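PDB 4JZ6: salicylaldehyde dehydrogenase NahF from Pseudomonas putida, which probably catalyses the NAD(+)-dependent oxidation of salicylaldehyde to salicylate in the breakdown of naphthalene. Local coordinates for residues A284-K287 / A288-G292; S293-Q297 / G298-M302; P343-S346 / P347-E351; K358-D362 / K363-V367; M390-D394 / E395-G399. All blocks are in the same frame, centred on the assembly; numbering follows the deposited sequence.

Contact 1 (A284-K287 / A288-G292)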
loop_
_atom_site.group_PDB
_atom_site.type_symbol
_atom_site.label_atom_id
_atom_site.label_comp_id
_atom_site.label_asym_id
_atom_site.label_seq_id
_atom_site.Cartn_x
_atom_site.Cartn_y
_atom_site.Cartn_z
ATOM N N ALA A 284 37.958 -6.973 0.049
ATOM C CA ALA A 284 36.607 -7.306 0.472
ATOM C C ALA A 284 35.548 -6.805 -0.509
ATOM O O ALA A 284 34.537 -7.474 -0.741
ATOM C CB ALA A 284 36.344 -6.757 1.862
ATOM N N ALA A 285 35.777 -5.626 -1.078
ATOM C CA ALA A 285 34.805 -5.027 -1.985
ATOM C C ALA A 285 34.767 -5.769 -3.313
ATOM O O ALA A 285 33.692 -5.997 -3.872
ATOM C CB ALA A 285 35.099 -3.556 -2.202
ATOM N N VAL A 286 35.941 -6.148 -3.814
ATOM C CA VAL A 286 36.017 -6.926 -5.045
ATOM C C VAL A 286 35.243 -8.234 -4.899
ATOM O O VAL A 286 34.462 -8.601 -5.779
ATOM C CB VAL A 286 37.475 -7.197 -5.475
ATOM C CG1 VAL A 286 37.528 -8.249 -6.572
ATOM C CG2 VAL A 286 38.132 -5.909 -5.950
ATOM N N LYS A 287 35.436 -8.915 -3.773
ATOM C CA LYS A 287 34.719 -10.160 -3.502
ATOM C C LYS A 287 33.205 -9.963 -3.507
ATOM O O LYS A 287 32.467 -10.748 -4.102
ATOM C CB LYS A 287 35.181 -10.787 -2.182
ATOM C CG LYS A 287 36.642 -11.207 -2.184
ATOM C CD LYS A 287 36.955 -12.243 -1.117
ATOM C CE LYS A 287 37.049 -11.639 0.273
ATOM N NZ LYS A 287 37.372 -12.682 1.296
ATOM N N ALA A 288 32.742 -8.909 -2.854
ATOM C CA ALA A 288 31.315 -8.623 -2.840
ATOM C C ALA A 288 30.849 -8.272 -4.243
ATOM O O ALA A 288 29.758 -8.656 -4.661
ATOM C CB ALA A 288 31.008 -7.494 -1.884
ATOM N N ALA A 289 31.689 -7.539 -4.966
ATOM C CA ALA A 289 31.351 -7.121 -6.318
ATOM C C ALA A 289 31.217 -8.331 -7.241
ATOM O O ALA A 289 30.203 -8.489 -7.920
ATOM C CB ALA A 289 32.389 -6.142 -6.851
ATOM N N VAL A 290 32.240 -9.185 -7.250
ATOM C CA VAL A 290 32.234 -10.393 -8.075
ATOM C C VAL A 290 31.003 -11.253 -7.803
ATOM O O VAL A 290 30.341 -11.723 -8.731
ATOM C CB VAL A 290 33.506 -11.226 -7.858
ATOM C CG1 VAL A 290 33.388 -12.569 -8.550
ATOM C CG2 VAL A 290 34.706 -10.474 -8.382
ATOM N N PHE A 291 30.685 -11.429 -6.525
ATOM C CA PHE A 291 29.554 -12.251 -6.123
ATOM C C PHE A 291 28.214 -11.650 -6.536
ATOM O O PHE A 291 27.402 -12.313 -7.189
ATOM C CB PHE A 291 29.582 -12.477 -4.612
ATOM C CG PHE A 291 28.351 -13.151 -4.076
ATOM C CD1 PHE A 291 28.132 -14.500 -4.295
ATOM C CD2 PHE A 291 27.425 -12.438 -3.339
ATOM C CE1 PHE A 291 27.003 -15.120 -3.800
ATOM C CE2 PHE A 291 26.296 -13.050 -2.838
ATOM C CZ PHE A 291 26.083 -14.393 -3.070
ATOM N N GLY A 292 27.986 -10.400 -6.141
ATOM C CA GLY A 292 26.717 -9.737 -6.385
ATOM C C GLY A 292 26.456 -9.486 -7.857
ATOM O O GLY A 292 25.311 -9.450 -8.296
#

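Contact 2 (S293-Q297 / G298-M302). With NK (salicylaldehyde), chain B.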
loop_
_atom_site.group_PDB
_atom_site.type_symbol
_atom_site.label_atom_id
_atom_site.label_comp_id
_atom_site.label_asym_id
_atom_site.label_seq_id
_atom_site.Cartn_x
_atom_site.Cartn_y
_atom_site.Cartn_z
ATOM N N SER A 293 27.526 -9.319 -8.628
ATOM C CA SER A 293 27.388 -9.024 -10.046
ATOM C C SER A 293 27.024 -10.249 -10.875
ATOM O O SER A 293 26.215 -10.161 -11.801
ATOM C CB SER A 293 28.673 -8.405 -10.594
ATOM O OG SER A 293 28.882 -7.122 -10.035
ATOM N N PHE A 294 27.609 -11.394 -10.539
ATOM C CA PHE A 294 27.552 -12.526 -11.449
ATOM C C PHE A 294 26.888 -13.788 -10.925
ATOM O O PHE A 294 26.885 -14.816 -11.605
ATOM C CB PHE A 294 28.948 -12.828 -11.971
ATOM C CG PHE A 294 29.572 -11.674 -12.668
ATOM C CD1 PHE A 294 29.029 -11.196 -13.851
ATOM C CD2 PHE A 294 30.684 -11.051 -12.139
ATOM C CE1 PHE A 294 29.594 -10.119 -14.503
ATOM C CE2 PHE A 294 31.257 -9.975 -12.782
ATOM C CZ PHE A 294 30.711 -9.503 -13.970
ATOM N N LEU A 295 26.322 -13.721 -9.728
ATOM C CA LEU A 295 25.534 -14.838 -9.249
ATOM C C LEU A 295 24.323 -14.985 -10.171
ATOM O O LEU A 295 23.657 -13.992 -10.482
ATOM C CB LEU A 295 25.110 -14.611 -7.801
ATOM C CG LEU A 295 24.169 -15.645 -7.186
ATOM C CD1 LEU A 295 24.773 -17.028 -7.251
ATOM C CD2 LEU A 295 23.877 -15.265 -5.758
ATOM N N PHE A 296 24.066 -16.216 -10.626
ATOM C CA PHE A 296 22.955 -16.517 -11.541
ATOM C C PHE A 296 22.958 -15.603 -12.772
ATOM O O PHE A 296 21.905 -15.167 -13.244
ATOM C CB PHE A 296 21.605 -16.463 -10.805
ATOM C CG PHE A 296 20.434 -16.946 -11.627
ATOM C CD1 PHE A 296 20.523 -18.109 -12.381
ATOM C CD2 PHE A 296 19.241 -16.233 -11.641
ATOM C CE1 PHE A 296 19.447 -18.546 -13.139
ATOM C CE2 PHE A 296 18.159 -16.676 -12.396
ATOM C CZ PHE A 296 18.266 -17.836 -13.143
ATOM N N GLN A 297 24.155 -15.309 -13.274
ATOM C CA GLN A 297 24.313 -14.516 -14.488
ATOM C C GLN A 297 23.704 -13.125 -14.382
ATOM O O GLN A 297 23.175 -12.616 -15.365
ATOM C CB GLN A 297 23.662 -15.226 -15.675
ATOM C CG GLN A 297 24.113 -16.645 -15.862
ATOM C CD GLN A 297 23.158 -17.668 -15.278
ATOM O OE1 GLN A 297 23.543 -18.465 -14.426
ATOM N NE2 GLN A 297 21.914 -17.664 -15.743
ATOM N N GLY A 298 23.753 -12.520 -13.198
ATOM C CA GLY A 298 23.181 -11.200 -13.008
ATOM C C GLY A 298 21.697 -11.126 -13.341
ATOM O O GLY A 298 21.175 -10.072 -13.713
ATOM N N GLN A 299 21.014 -12.258 -13.214
ATOM C CA GLN A 299 19.586 -12.306 -13.473
ATOM C C GLN A 299 18.790 -12.210 -12.175
ATOM O O GLN A 299 17.696 -12.762 -12.056
ATOM C CB GLN A 299 19.224 -13.574 -14.240
ATOM C CG GLN A 299 19.709 -13.564 -15.666
ATOM C CD GLN A 299 19.239 -14.777 -16.445
ATOM O OE1 GLN A 299 18.749 -14.658 -17.572
ATOM N NE2 GLN A 299 19.392 -15.957 -15.851
ATOM N N ILE A 300 19.348 -11.508 -11.197
ATOM C CA ILE A 300 18.651 -11.270 -9.943
ATOM C C ILE A 300 18.249 -9.806 -9.939
ATOM O O ILE A 300 19.021 -8.965 -10.390
ATOM C CB ILE A 300 19.565 -11.574 -8.739
ATOM C CG1 ILE A 300 20.335 -12.877 -8.981
ATOM C CG2 ILE A 300 18.757 -11.645 -7.453
ATOM C CD1 ILE A 300 21.278 -13.260 -7.865
ATOM N N CYS A 301 17.048 -9.490 -9.454
ATOM C CA CYS A 301 16.585 -8.096 -9.477
ATOM C C CYS A 301 17.495 -7.219 -8.622
ATOM O O CYS A 301 17.600 -6.015 -8.855
ATOM C CB CYS A 301 15.121 -7.960 -9.032
ATOM S SG CYS A 301 13.893 -8.715 -10.136
ATOM N N MET A 302 18.165 -7.837 -7.648
ATOM C CA MET A 302 19.117 -7.122 -6.802
ATOM C C MET A 302 20.582 -7.359 -7.184
ATOM O O MET A 302 21.480 -7.004 -6.414
ATOM C CB MET A 302 18.906 -7.464 -5.323
ATOM C CG MET A 302 18.895 -8.954 -4.996
ATOM S SD MET A 302 18.896 -9.265 -3.212
ATOM C CE MET A 302 18.449 -11.005 -3.169
HETATM O OAH NK B . 15.826 -10.240 -7.250
HETATM C CAD NK B . 15.194 -11.277 -7.232
HETATM C CAA NK B . 15.263 -12.053 -5.975
HETATM C CAC NK B . 15.017 -11.461 -4.737
HETATM C CAG NK B . 15.100 -12.236 -3.585
HETATM C CAI NK B . 15.437 -13.574 -3.661
HETATM C CAE NK B . 15.688 -14.160 -4.888
HETATM C CAB NK B . 15.603 -13.397 -6.052
HETATM O OAF NK B . 15.843 -13.932 -7.295
#

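Contact 3 (P343-S346 / P347-E351)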
loop_
_atom_site.group_PDB
_atom_site.type_symbol
_atom_site.label_atom_id
_atom_site.label_comp_id
_atom_site.label_asym_id
_atom_site.label_seq_id
_atom_site.Cartn_x
_atom_site.Cartn_y
_atom_site.Cartn_z
ATOM N N PRO A 343 23.618 -19.951 -18.945
ATOM C CA PRO A 343 22.940 -19.224 -20.021
ATOM C C PRO A 343 21.833 -18.339 -19.468
ATOM O O PRO A 343 21.280 -18.637 -18.413
ATOM C CB PRO A 343 22.354 -20.344 -20.886
ATOM C CG PRO A 343 22.224 -21.512 -19.958
ATOM C CD PRO A 343 23.391 -21.404 -19.023
ATOM N N MET A 344 21.524 -17.254 -20.168
ATOM C CA MET A 344 20.402 -16.405 -19.793
ATOM C C MET A 344 19.095 -17.099 -20.134
ATOM O O MET A 344 19.100 -18.183 -20.708
ATOM C CB MET A 344 20.505 -15.039 -20.467
ATOM C CG MET A 344 21.701 -14.251 -19.981
ATOM S SD MET A 344 21.892 -12.627 -20.725
ATOM C CE MET A 344 22.148 -13.066 -22.443
ATOM N N VAL A 345 17.975 -16.478 -19.780
ATOM C CA VAL A 345 16.684 -17.165 -19.808
ATOM C C VAL A 345 16.082 -17.313 -21.203
ATOM O O VAL A 345 15.385 -18.288 -21.484
ATOM C CB VAL A 345 15.654 -16.479 -18.864
ATOM C CG1 VAL A 345 15.244 -15.117 -19.405
ATOM C CG2 VAL A 345 14.430 -17.354 -18.668
ATOM N N SER A 346 16.363 -16.356 -22.079
ATOM C CA SER A 346 15.670 -16.279 -23.358
ATOM C C SER A 346 16.610 -15.851 -24.472
ATOM O O SER A 346 17.524 -15.060 -24.241
ATOM C CB SER A 346 14.508 -15.287 -23.249
ATOM O OG SER A 346 13.840 -15.109 -24.486
ATOM N N PRO A 347 16.376 -16.355 -25.696
ATOM C CA PRO A 347 17.192 -15.999 -26.868
ATOM C C PRO A 347 16.945 -14.555 -27.291
ATOM O O PRO A 347 16.941 -14.248 -28.482
ATOM C CB PRO A 347 16.672 -16.938 -27.963
ATOM C CG PRO A 347 15.858 -17.988 -27.249
ATOM C CD PRO A 347 15.320 -17.327 -26.033
ATOM N N ASN A 348 16.756 -13.685 -26.309
ATOM C CA ASN A 348 16.291 -12.336 -26.527
ATOM C C ASN A 348 17.015 -11.445 -25.548
ATOM O O ASN A 348 17.157 -10.242 -25.763
ATOM C CB ASN A 348 14.792 -12.270 -26.229
ATOM C CG ASN A 348 13.970 -11.884 -27.436
ATOM O OD1 ASN A 348 13.194 -12.687 -27.954
ATOM N ND2 ASN A 348 14.124 -10.643 -27.885
ATOM N N SER A 349 17.457 -12.059 -24.456
ATOM C CA SER A 349 18.073 -11.340 -23.353
ATOM C C SER A 349 19.275 -10.553 -23.843
ATOM O O SER A 349 19.521 -9.434 -23.390
ATOM C CB SER A 349 18.503 -12.320 -22.264
ATOM O OG SER A 349 17.479 -13.258 -21.989
ATOM N N GLY A 350 20.014 -11.143 -24.777
ATOM C CA GLY A 350 21.193 -10.501 -25.327
ATOM C C GLY A 350 20.847 -9.378 -26.281
ATOM O O GLY A 350 21.639 -8.462 -26.493
ATOM N N GLU A 351 19.656 -9.450 -26.862
ATOM C CA GLU A 351 19.208 -8.438 -27.803
ATOM C C GLU A 351 18.954 -7.124 -27.068
ATOM O O GLU A 351 19.311 -6.050 -27.555
ATOM C CB GLU A 351 17.950 -8.916 -28.528
ATOM C CG GLU A 351 17.990 -8.731 -30.033
ATOM C CD GLU A 351 17.674 -7.308 -30.452
ATOM O OE1 GLU A 351 16.566 -6.826 -30.119
ATOM O OE2 GLU A 351 18.530 -6.674 -31.109
#

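Contact 4 (K358-D362 / K363-V367)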
loop_
_atom_site.group_PDB
_atom_site.type_symbol
_atom_site.label_atom_id
_atom_site.label_comp_id
_atom_site.label_asym_id
_atom_site.label_seq_id
_atom_site.Cartn_x
_atom_site.Cartn_y
_atom_site.Cartn_z
ATOM N N LYS A 358 25.712 -1.211 -27.072
ATOM C CA LYS A 358 26.118 -0.350 -28.178
ATOM C C LYS A 358 26.009 1.121 -27.799
ATOM O O LYS A 358 26.919 1.906 -28.067
ATOM C CB LYS A 358 25.281 -0.622 -29.432
ATOM C CG LYS A 358 25.678 0.255 -30.618
ATOM C CD LYS A 358 24.685 0.182 -31.780
ATOM C CE LYS A 358 25.164 1.034 -32.959
ATOM N NZ LYS A 358 24.204 1.048 -34.102
ATOM N N ASP A 359 24.892 1.485 -27.174
ATOM C CA ASP A 359 24.651 2.868 -26.781
ATOM C C ASP A 359 25.750 3.388 -25.863
ATOM O O ASP A 359 26.310 4.459 -26.099
ATOM C CB ASP A 359 23.289 3.010 -26.097
ATOM C CG ASP A 359 23.067 4.401 -25.534
ATOM O OD1 ASP A 359 22.554 5.268 -26.274
ATOM O OD2 ASP A 359 23.415 4.627 -24.354
ATOM N N ALA A 360 26.049 2.621 -24.818
ATOM C CA ALA A 360 27.131 2.954 -23.900
ATOM C C ALA A 360 28.459 3.062 -24.639
ATOM O O ALA A 360 29.195 4.035 -24.471
ATOM C CB ALA A 360 27.224 1.914 -22.797
ATOM N N ILE A 361 28.751 2.067 -25.468
ATOM C CA ILE A 361 30.029 2.006 -26.165
ATOM C C ILE A 361 30.221 3.149 -27.177
ATOM O O ILE A 361 31.340 3.647 -27.363
ATOM C CB ILE A 361 30.250 0.599 -26.807
ATOM C CG1 ILE A 361 31.634 0.075 -26.444
ATOM C CG2 ILE A 361 30.042 0.606 -28.317
ATOM C CD1 ILE A 361 31.879 0.095 -24.966
ATOM N N ASP A 362 29.128 3.581 -27.803
ATOM C CA ASP A 362 29.181 4.676 -28.766
ATOM C C ASP A 362 29.362 6.012 -28.062
ATOM O O ASP A 362 29.796 6.985 -28.675
ATOM C CB ASP A 362 27.914 4.713 -29.625
ATOM C CG ASP A 362 27.858 3.585 -30.638
ATOM O OD1 ASP A 362 28.927 3.063 -31.021
ATOM O OD2 ASP A 362 26.739 3.227 -31.061
ATOM N N LYS A 363 29.033 6.047 -26.772
ATOM C CA LYS A 363 29.114 7.271 -25.981
ATOM C C LYS A 363 30.334 7.310 -25.068
ATOM O O LYS A 363 30.345 8.035 -24.078
ATOM C CB LYS A 363 27.845 7.467 -25.147
ATOM C CG LYS A 363 26.604 7.749 -25.970
ATOM C CD LYS A 363 25.375 7.899 -25.086
ATOM C CE LYS A 363 24.134 8.196 -25.912
ATOM N NZ LYS A 363 22.927 8.368 -25.064
ATOM N N GLY A 364 31.355 6.527 -25.392
ATOM C CA GLY A 364 32.616 6.618 -24.680
ATOM C C GLY A 364 32.906 5.543 -23.650
ATOM O O GLY A 364 34.006 5.507 -23.092
ATOM N N ALA A 365 31.937 4.669 -23.387
ATOM C CA ALA A 365 32.154 3.589 -22.428
ATOM C C ALA A 365 33.305 2.691 -22.875
ATOM O O ALA A 365 33.660 2.645 -24.057
ATOM C CB ALA A 365 30.889 2.779 -22.218
ATOM N N LYS A 366 33.884 1.983 -21.918
ATOM C CA LYS A 366 35.082 1.203 -22.163
ATOM C C LYS A 366 34.885 -0.230 -21.665
ATOM O O LYS A 366 34.673 -0.458 -20.474
ATOM C CB LYS A 366 36.268 1.881 -21.467
ATOM C CG LYS A 366 37.578 1.122 -21.512
ATOM C CD LYS A 366 38.683 1.907 -20.809
ATOM C CE LYS A 366 39.903 1.035 -20.543
ATOM N NZ LYS A 366 40.337 0.297 -21.765
ATOM N N VAL A 367 34.917 -1.190 -22.587
ATOM C CA VAL A 367 34.820 -2.595 -22.221
ATOM C C VAL A 367 36.140 -3.008 -21.591
ATOM O O VAL A 367 37.135 -3.206 -22.291
ATOM C CB VAL A 367 34.557 -3.492 -23.451
ATOM C CG1 VAL A 367 34.398 -4.946 -23.030
ATOM C CG2 VAL A 367 33.324 -3.031 -24.190
#

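Contact 5 (M390-D394 / E395-G399)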
loop_
_atom_site.group_PDB
_atom_site.type_symbol
_atom_site.label_atom_id
_atom_site.label_comp_id
_atom_site.label_asym_id
_atom_site.label_seq_id
_atom_site.Cartn_x
_atom_site.Cartn_y
_atom_site.Cartn_z
ATOM N N MET A 390 24.383 7.724 -20.846
ATOM C CA MET A 390 24.238 6.384 -21.400
ATOM C C MET A 390 23.005 5.704 -20.808
ATOM O O MET A 390 22.721 5.849 -19.620
ATOM C CB MET A 390 25.485 5.554 -21.100
ATOM C CG MET A 390 26.773 6.172 -21.599
ATOM S SD MET A 390 28.230 5.366 -20.918
ATOM C CE MET A 390 29.512 6.507 -21.404
ATOM N N ARG A 391 22.268 4.977 -21.642
ATOM C CA ARG A 391 21.084 4.259 -21.181
ATOM C C ARG A 391 21.435 3.274 -20.066
ATOM O O ARG A 391 20.713 3.169 -19.078
ATOM C CB ARG A 391 20.415 3.516 -22.338
ATOM C CG ARG A 391 19.893 4.404 -23.454
ATOM C CD ARG A 391 19.299 3.560 -24.570
ATOM N NE ARG A 391 18.330 2.599 -24.050
ATOM C CZ ARG A 391 17.967 1.484 -24.676
ATOM N NH1 ARG A 391 18.497 1.178 -25.855
ATOM N NH2 ARG A 391 17.077 0.670 -24.121
ATOM N N ILE A 392 22.560 2.576 -20.218
ATOM C CA ILE A 392 22.963 1.545 -19.263
ATOM C C ILE A 392 23.324 2.112 -17.883
ATOM O O ILE A 392 23.425 1.369 -16.904
ATOM C CB ILE A 392 24.117 0.667 -19.817
ATOM C CG1 ILE A 392 24.116 -0.712 -19.148
ATOM C CG2 ILE A 392 25.455 1.362 -19.650
ATOM C CD1 ILE A 392 25.038 -1.713 -19.805
ATOM N N TYR A 393 23.500 3.429 -17.809
ATOM C CA TYR A 393 23.725 4.119 -16.539
ATOM C C TYR A 393 22.649 3.800 -15.492
ATOM O O TYR A 393 22.957 3.599 -14.320
ATOM C CB TYR A 393 23.800 5.626 -16.788
ATOM C CG TYR A 393 24.063 6.504 -15.583
ATOM C CD1 TYR A 393 23.023 7.176 -14.948
ATOM C CD2 TYR A 393 25.355 6.704 -15.114
ATOM C CE1 TYR A 393 23.261 8.004 -13.865
ATOM C CE2 TYR A 393 25.605 7.531 -14.033
ATOM C CZ TYR A 393 24.557 8.179 -13.410
ATOM O OH TYR A 393 24.806 9.003 -12.328
ATOM N N ASP A 394 21.389 3.736 -15.907
ATOM C CA ASP A 394 20.333 3.466 -14.940
ATOM C C ASP A 394 19.311 2.432 -15.411
ATOM O O ASP A 394 18.488 1.969 -14.624
ATOM C CB ASP A 394 19.631 4.764 -14.526
ATOM C CG ASP A 394 18.821 4.606 -13.252
ATOM O OD1 ASP A 394 19.254 3.826 -12.371
ATOM O OD2 ASP A 394 17.754 5.253 -13.127
ATOM N N GLU A 395 19.353 2.067 -16.686
ATOM C CA GLU A 395 18.460 1.024 -17.182
ATOM C C GLU A 395 18.896 -0.353 -16.681
ATOM O O GLU A 395 20.066 -0.722 -16.789
ATOM C CB GLU A 395 18.413 1.037 -18.708
ATOM C CG GLU A 395 17.048 1.362 -19.280
ATOM C CD GLU A 395 17.130 1.956 -20.672
ATOM O OE1 GLU A 395 16.896 1.211 -21.648
ATOM O OE2 GLU A 395 17.425 3.168 -20.787
ATOM N N GLU A 396 17.953 -1.107 -16.128
ATOM C CA GLU A 396 18.249 -2.447 -15.636
ATOM C C GLU A 396 18.625 -3.373 -16.785
ATOM O O GLU A 396 17.971 -3.378 -17.825
ATOM C CB GLU A 396 17.049 -3.017 -14.870
ATOM C CG GLU A 396 17.344 -4.314 -14.143
ATOM C CD GLU A 396 16.172 -4.804 -13.315
ATOM O OE1 GLU A 396 16.411 -5.414 -12.251
ATOM O OE2 GLU A 396 15.011 -4.582 -13.728
ATOM N N THR A 397 19.684 -4.151 -16.593
ATOM C CA THR A 397 20.145 -5.085 -17.609
ATOM C C THR A 397 20.244 -6.483 -17.012
ATOM O O THR A 397 21.161 -6.780 -16.254
ATOM C CB THR A 397 21.526 -4.675 -18.155
ATOM O OG1 THR A 397 22.523 -4.872 -17.143
ATOM C CG2 THR A 397 21.525 -3.211 -18.584
ATOM N N PHE A 398 19.294 -7.344 -17.348
ATOM C CA PHE A 398 19.243 -8.679 -16.763
ATOM C C PHE A 398 20.250 -9.608 -17.417
ATOM O O PHE A 398 19.911 -10.354 -18.337
ATOM C CB PHE A 398 17.830 -9.258 -16.880
ATOM C CG PHE A 398 17.176 -9.513 -15.555
ATOM C CD1 PHE A 398 17.116 -8.511 -14.592
ATOM C CD2 PHE A 398 16.621 -10.751 -15.266
ATOM C CE1 PHE A 398 16.519 -8.744 -13.366
ATOM C CE2 PHE A 398 16.018 -10.989 -14.039
ATOM C CZ PHE A 398 15.967 -9.984 -13.088
ATOM N N GLY A 399 21.489 -9.565 -16.941
ATOM C CA GLY A 399 22.546 -10.361 -17.539
ATOM C C GLY A 399 23.875 -10.275 -16.816
ATOM O O GLY A 399 24.030 -9.481 -15.885
#

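Contact 1 (A284-K287 / A288-G292)
Val286 and Val290 lie one turn apart on the same helix and touch on its buried side. CG1 of Val286 meets CG2 of Val290 at 4.0 Å. The two side chains share one rotamer, each with CG1 anti to the backbone N (chi1 168° in Val286, 171° in Val290). The backbone beneath them is drawn tight. Val290 N reaches Val286 O at 2.7 Å in a nearly straight bond of 176°. Ala289 N binds Ala285 O at 2.8 Å. This is helix 282-294, the middle element of the beta-alpha-beta unit that runs from strand 273-276 to strand 306-310. Helix 311-327 covers the valines through Phe317 and Phe321. On another flank the small Ala284, Ala285 and Ala288 pack on Phe429. The side with Lys287 and Phe291 is looser and partly exposed. The side chain of Phe291 touches Lys287 only through CB, at 3.4 Å from Lys287 O. Its ring swings off to meet Tyr498 of the second subunit at an angle, and Pro499 of that subunit also packs on it. The Lys287 chain bends at chi3, and NZ forms a salt bridge with Glu495 of the second subunit.

Contact 2 (S293-Q297 / G298-M302)
Leu295 and Phe296 turn back on Gly298 and Gln299 where helix 282-294 gives way to the loop leading to strand 306-310. This is the crossover loop of a beta-alpha-beta unit, and it lines the salicylaldehyde pocket. Backbone bonds shape the turn. Gly298 N binds Leu295 O at 3.1 Å, and Gln299 N binds Phe296 O at 3.0 Å. Both donors lie well above the carbonyl planes. Phe296, Gln297 and Gly298 all have left-handed helical backbone angles, and the two bonds close overlapping type III' beta turns. A side chain on Gly298 would crowd the carbonyl oxygens of Ser293 and Gln297.

The flat groups meet next. CG of Phe296 lies anti to the backbone N, chi1 -172°, which carries the ring to Gln299. The NE2 of Gln299 sits over one face of this ring, toward its rim, 3.5 Å from CZ of Phe296. The amide and ring planes are 55° apart. Gln299 OE1 accepts a weak hydrogen bond from Val345 N. Phe296 also stacks with Trp113. Replacing Phe296 by an alanine would probably leave Trp113 without its stacking partner and Gln299 NE2 without the ring beneath it.

Apolar contacts follow. CD1 of Ile300 meets CG of Leu295 at 3.8 Å.

The ligand contacts come from the last residues of 298-302. Met302 places CE 3.6 Å from salicylaldehyde CAG. The aldehyde oxygen OAH receives two weak bonds. One comes from Met302 N at 3.4 Å, the other from Cys301 N at 2.6 Å with a bent angle of 124°.

Contact 3 (P343-S346 / P347-E351)
Ser346 O takes two hydrogen bonds from Ser349, one from its backbone and one from its side chain. The four residues from Ser346 to Ser349 form a beta turn that leads straight into helix 349-362. Ser349 N lies 3.0 Å from Ser346 O, with a nearly straight N-H angle of 170°, and approaches from above the carbonyl plane. Ser349 OG lies 2.9 Å from Ser346 O and is tilted only 18° from that plane. With OG beside the backbone N of Ser349 (chi1 -46°), hydroxyl and N-H point to one oxygen. An alanine at Ser349 is likely to cost Ser346 O its hydroxyl donor, leaving the backbone N-H of Ser349 as its partner in this turn. Asn348 holds the N-cap position, yet its side chain makes no capping bond.

The next layer is van der Waals packing by Met344 and Val345. Met344 lies alongside Ser349, its SD 3.7 Å from Ser349 CB. The chain folds at chi3, which brings CE to 3.7 Å from Gly350 N, over the first turn of the helix. Val345 adds CG1, 3.9 Å from Ser349 OG.

Further out, Met344 shares a backbone hydrogen bond with Ala376 and packs on Gln299. The Val345 side chain rests on Trp165 and Phe193. Val345 O accepts a hydrogen bond from Arg39 NH2.

Contact 4 (K358-D362 / K363-V367)
A Schellman motif closes the C-terminal end of helix 349-362, with Ala360 and Ala365 meeting across it. Ala365 N binds Ala360 O at 3.0 Å, the 6-to-1 bond of the motif. Gly364 N reaches Ile361 O in the weak 5-to-2 bond, 3.5 Å long. Gly364 has the positive phi of the motif, 103°, where a side chain would jam against the carbonyl oxygen before it. The methyl groups CB of Ala360 and CB of Ala365 touch at 3.8 Å, which is the usual apolar contact of this cap. Ala360 O is gripped twice. Lys363 N also binds it, from the opposite face of the carbonyl plane to Ala365 N.

The chain then enters strand 366-369, an outermost strand of the seven-stranded sheet as counted within this chain. Ile361 reaches over to this strand. Its CD1 lies 3.5 Å from CG2 of Val367 and 4.0 Å from CB of Ala365.

Charged groups meet on the outer side. The extended Lys363 chain passes across Asp359 at a slant, and NZ of Lys363 pairs with OD1 of Asp359 at 3.3 Å in a weak salt bridge. The carboxylate is placed for this by CG lying anti to the backbone N, chi1 174°. Both groups have further partners: Lys363 NZ binds Asp389 O, and Asp359 OD2 takes the N-H of Arg391.

Contact 5 (M390-D394 / E395-G399)
Arg391 and Glu395 form a lopsided salt bridge. A single carboxylate oxygen does most of the work. Glu395 OE1 lies only 2.5 Å from Arg391 NH2, a short bond. The same OE1 takes a weak, bent bond from Arg391 NE at 3.1 Å. Glu395 OE2 sits at the edge of the guanidinium, in its plane, and gets a long weak bond from Arg391 NE at 3.4 Å. The two flat groups are turned 36° against each other, and this is not a coplanar bidentate salt bridge. The bend of Arg391 at chi3, 51°, folds the guanidinium back toward Glu395.

The backbone brings the two residues together. Glu395 N binds Arg391 O at 3.0 Å, and Asp394 N binds the same oxygen at 3.3 Å, in a helix-like turn without the regular bonds of a helix. On the buried side Ile392 CG1 meets Thr397 CG2 at 3.6 Å, the two side chains crossing at about a right angle. Ile392 also packs on Ala360, Ile401 and Val403. Lys271 NZ ties the turn down by bonding to Ile392 O and Glu395 O.

Glu396 OE1 binds Gly270 N, and the Glu396 side chain is about 7 Å from bound salicylaldehyde. The Glu-Glu-Thr-Phe-Gly run from Glu395 to Gly399 matches the Glu-Glu-x-Phe-Gly signature of aldehyde dehydrogenases. In relatives this loop lines the NAD pocket, beside the substrate site.

How the contacts relate
Contacts 1 and 2 are buried, contacts 3 and 5 partly buried, and contact 4 lies at the surface. Contacts 1 and 2 share helix 282-294 and both touch the second subunit. Contacts 3 and 4 hold the two ends of helix 349-362. Contact 1 is regular helix with small apolar side chains, whereas contact 2 is a turn with aromatic and amide groups beside the ligand. Salt bridges across the segments appear in contacts 4 and 5, nearer solvent. Contact 5 touches contacts 2, 3 and 4: Phe398 packs on Gln299 and Cys301, Met344 SD lies near Phe398 O, and Met390 CE packs on Lys363 O and Ala365.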